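Putative Fe-S biosynthesis protein (Lactobacillus acidophilus, PDB 2QGO) probably takes part in the assembly of iron-sulphur clusters. Local coordinates at residues A[14-18]-A[19-23]. Residues are numbered along the deposited sequence; the frame is centred on the assembly and turned at random.
Sequences DYLKR and REILD
Tyr15 and Leu16 meet Arg19, Ile21 and Leu22 where helix 10-18 ends in a Schellman motif, the turn that leads towards strand 25-30. Two observations support this assignment: Glu20 has left helical geometry with a positive phi, and two hydrogen bonds run back into the last turn. Ile21 N reaches Leu16 O at 3.0 Å in an almost straight bond, and Glu20 N bonds to Lys17 O at 2.8 Å, but from above the carbonyl plane. Separately, Arg19 N keeps the ordinary helical bond to Tyr15 O.

The side chain of Arg19 can be followed outward from the turn. Its CB rests against Tyr15 O, 3.6 Å away. CG then sits over one face of the Tyr15 ring, offset toward the rim, in a CH-pi contact 4.1 Å from the centroid and 22° off the ring normal. Bends at chi2 and chi3 carry CD and NE alongside the phenol, where NE lies 3.7 Å from Tyr15 OH, too long for a hydrogen bond, and the guanidinium is turned 35° from the ring plane. The ring comes beside Arg19 because Tyr15 CG is anti to the backbone N (chi1 177°); it also stacks with Tyr92 and touches Ile112. An alanine in place of Tyr15 would probably leave Arg19 CG without its aromatic face, set the arginine chain freer to turn and deprive Tyr92 of its stacking partner.

The apolar contacts are divided between the two methyls of Leu16. CD2 meets Ile21 CD1, whose side chain also reaches Ile112 on strand 104-114, whereas CD1 packs on Leu22 CD1, the two leucines crossing at about a right angle. The other Leu22 methyl, CD2, lies against the extended Lys17 chain, 3.6 Å from Lys17 CG.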
ATOM      1  N   ASP A  14     -12.687  -2.094  -6.871  1.00 27.49           N
ATOM      2  CA  ASP A  14     -13.695  -3.069  -6.467  1.00 28.62           C
ATOM      3  C   ASP A  14     -13.124  -4.008  -5.421  1.00 27.48           C
ATOM      4  O   ASP A  14     -13.754  -4.272  -4.398  1.00 27.63           O
ATOM      5  CB  ASP A  14     -14.171  -3.893  -7.658  1.00 32.06           C
ATOM      6  CG  ASP A  14     -15.155  -3.146  -8.519  1.00 37.07           C
ATOM      7  OD1 ASP A  14     -15.665  -2.086  -8.077  1.00 40.37           O
ATOM      8  OD2 ASP A  14     -15.428  -3.625  -9.642  1.00 40.56           O
ATOM      9  N   TYR A  15     -11.921  -4.505  -5.685  1.00 27.26           N
ATOM     10  CA  TYR A  15     -11.270  -5.421  -4.761  1.00 27.66           C
ATOM     11  C   TYR A  15     -11.067  -4.774  -3.382  1.00 26.83           C
ATOM     12  O   TYR A  15     -11.453  -5.339  -2.359  1.00 26.03           O
ATOM     13  CB  TYR A  15      -9.929  -5.881  -5.345  1.00 27.13           C
ATOM     14  CG  TYR A  15      -9.139  -6.776  -4.417  1.00 27.60           C
ATOM     15  CD1 TYR A  15      -9.541  -8.083  -4.160  1.00 27.79           C
ATOM     16  CD2 TYR A  15      -8.006  -6.294  -3.762  1.00 28.22           C
ATOM     17  CE1 TYR A  15      -8.828  -8.897  -3.260  1.00 28.62           C
ATOM     18  CE2 TYR A  15      -7.292  -7.089  -2.865  1.00 28.54           C
ATOM     19  CZ  TYR A  15      -7.708  -8.391  -2.617  1.00 28.54           C
ATOM     20  OH  TYR A  15      -7.007  -9.158  -1.712  1.00 28.80           O
ATOM     21  N   LEU A  16     -10.460  -3.594  -3.357  1.00 27.04           N
ATOM     22  CA  LEU A  16     -10.232  -2.906  -2.088  1.00 27.26           C
ATOM     23  C   LEU A  16     -11.548  -2.769  -1.328  1.00 27.93           C
ATOM     24  O   LEU A  16     -11.577  -2.852  -0.098  1.00 25.47           O
ATOM     25  CB  LEU A  16      -9.598  -1.533  -2.333  1.00 26.88           C
ATOM     26  CG  LEU A  16      -8.210  -1.612  -2.992  1.00 28.80           C
ATOM     27  CD1 LEU A  16      -7.686  -0.218  -3.310  1.00 30.63           C
ATOM     28  CD2 LEU A  16      -7.252  -2.338  -2.071  1.00 28.15           C
ATOM     29  N   LYS A  17     -12.632  -2.565  -2.078  1.00 28.33           N
ATOM     30  CA  LYS A  17     -13.971  -2.448  -1.509  1.00 30.18           C
ATOM     31  C   LYS A  17     -14.444  -3.781  -0.918  1.00 30.73           C
ATOM     32  O   LYS A  17     -14.986  -3.812   0.188  1.00 29.05           O
ATOM     33  CB  LYS A  17     -14.966  -1.997  -2.578  1.00 31.80           C
ATOM     34  CG  LYS A  17     -15.100  -0.494  -2.734  1.00 34.25           C
ATOM     35  CD  LYS A  17     -15.995  -0.151  -3.938  1.00 34.58           C
ATOM     36  CE  LYS A  17     -16.149   1.348  -4.097  1.00 35.69           C
ATOM     37  NZ  LYS A  17     -16.763   1.755  -5.412  1.00 37.52           N
ATOM     38  N   ARG A  18     -14.256  -4.874  -1.658  1.00 30.60           N
ATOM     39  CA  ARG A  18     -14.655  -6.201  -1.176  1.00 32.29           C
ATOM     40  C   ARG A  18     -13.914  -6.529   0.111  1.00 31.77           C
ATOM     41  O   ARG A  18     -14.381  -7.320   0.922  1.00 31.84           O
ATOM     42  CB  ARG A  18     -14.322  -7.291  -2.199  1.00 33.28           C
ATOM     43  CG  ARG A  18     -15.026  -7.162  -3.534  1.00 37.57           C
ATOM     44  CD  ARG A  18     -14.748  -8.389  -4.410  1.00 39.51           C
ATOM     45  NE  ARG A  18     -14.504  -8.016  -5.799  1.00 41.66           N
ATOM     46  CZ  ARG A  18     -13.306  -8.017  -6.374  1.00 41.77           C
ATOM     47  NH1 ARG A  18     -12.234  -8.379  -5.688  1.00 42.93           N
ATOM     48  NH2 ARG A  18     -13.170  -7.644  -7.637  1.00 44.42           N
ATOM     49  N   ARG A  19     -12.737  -5.930   0.270  1.00 31.03           N
ATOM     50  CA  ARG A  19     -11.915  -6.141   1.452  1.00 31.18           C
ATOM     51  C   ARG A  19     -12.188  -5.084   2.526  1.00 29.75           C
ATOM     52  O   ARG A  19     -11.562  -5.075   3.586  1.00 29.57           O
ATOM     53  CB  ARG A  19     -10.437  -6.157   1.045  1.00 32.59           C
ATOM     54  CG  ARG A  19     -10.035  -7.437   0.284  1.00 34.21           C
ATOM     55  CD  ARG A  19      -9.806  -8.600   1.254  1.00 35.91           C
ATOM     56  NE  ARG A  19      -8.411  -8.662   1.685  1.00 38.48           N
ATOM     57  CZ  ARG A  19      -7.948  -9.411   2.681  1.00 39.72           C
ATOM     58  NH1 ARG A  19      -8.760 -10.186   3.392  1.00 39.27           N
ATOM     59  NH2 ARG A  19      -6.655  -9.390   2.964  1.00 41.23           N
ATOM     60  N   GLU A  20     -13.132  -4.197   2.236  1.00 28.80           N
ATOM     61  CA  GLU A  20     -13.538  -3.139   3.161  1.00 29.53           C
ATOM     62  C   GLU A  20     -12.414  -2.225   3.631  1.00 28.59           C
ATOM     63  O   GLU A  20     -12.427  -1.788   4.780  1.00 28.60           O
ATOM     64  CB  GLU A  20     -14.195  -3.749   4.407  1.00 31.94           C
ATOM     65  CG  GLU A  20     -15.376  -4.680   4.143  1.00 34.29           C
ATOM     66  CD  GLU A  20     -16.553  -3.980   3.499  1.00 36.97           C
ATOM     67  OE1 GLU A  20     -16.626  -2.730   3.563  1.00 38.08           O
ATOM     68  OE2 GLU A  20     -17.416  -4.685   2.934  1.00 38.56           O
ATOM     69  N   ILE A  21     -11.453  -1.917   2.769  1.00 26.29           N
ATOM     70  CA  ILE A  21     -10.351  -1.062   3.192  1.00 26.70           C
ATOM     71  C   ILE A  21     -10.107   0.172   2.319  1.00 26.12           C
ATOM     72  O   ILE A  21      -9.162   0.913   2.558  1.00 24.86           O
ATOM     73  CB  ILE A  21      -9.036  -1.863   3.248  1.00 27.17           C
ATOM     74  CG1 ILE A  21      -8.730  -2.429   1.859  1.00 26.52           C
ATOM     75  CG2 ILE A  21      -9.137  -2.968   4.299  1.00 25.01           C
ATOM     76  CD1 ILE A  21      -7.278  -2.791   1.659  1.00 27.82           C
ATOM     77  N   LEU A  22     -10.953   0.388   1.313  1.00 26.85           N
ATOM     78  CA  LEU A  22     -10.786   1.523   0.406  1.00 28.31           C
ATOM     79  C   LEU A  22     -10.931   2.878   1.102  1.00 26.88           C
ATOM     80  O   LEU A  22     -10.371   3.883   0.666  1.00 28.19           O
ATOM     81  CB  LEU A  22     -11.797   1.423  -0.742  1.00 28.87           C
ATOM     82  CG  LEU A  22     -11.715   2.494  -1.839  1.00 30.43           C
ATOM     83  CD1 LEU A  22     -10.357   2.450  -2.529  1.00 28.74           C
ATOM     84  CD2 LEU A  22     -12.828   2.265  -2.840  1.00 31.93           C
ATOM     85  N   ASP A  23     -11.683   2.883   2.192  1.00 26.88           N
ATOM     86  CA  ASP A  23     -11.954   4.082   2.974  1.00 27.39           C
ATOM     87  C   ASP A  23     -10.960   4.261   4.119  1.00 25.90           C
ATOM     88  O   ASP A  23     -11.057   5.210   4.890  1.00 25.96           O
ATOM     89  CB  ASP A  23     -13.361   3.969   3.565  1.00 31.31           C
ATOM     90  CG  ASP A  23     -13.480   2.817   4.565  1.00 35.86           C
ATOM     91  OD1 ASP A  23     -13.211   1.639   4.188  1.00 37.47           O
ATOM     92  OD2 ASP A  23     -13.827   3.091   5.740  1.00 39.79           O
TER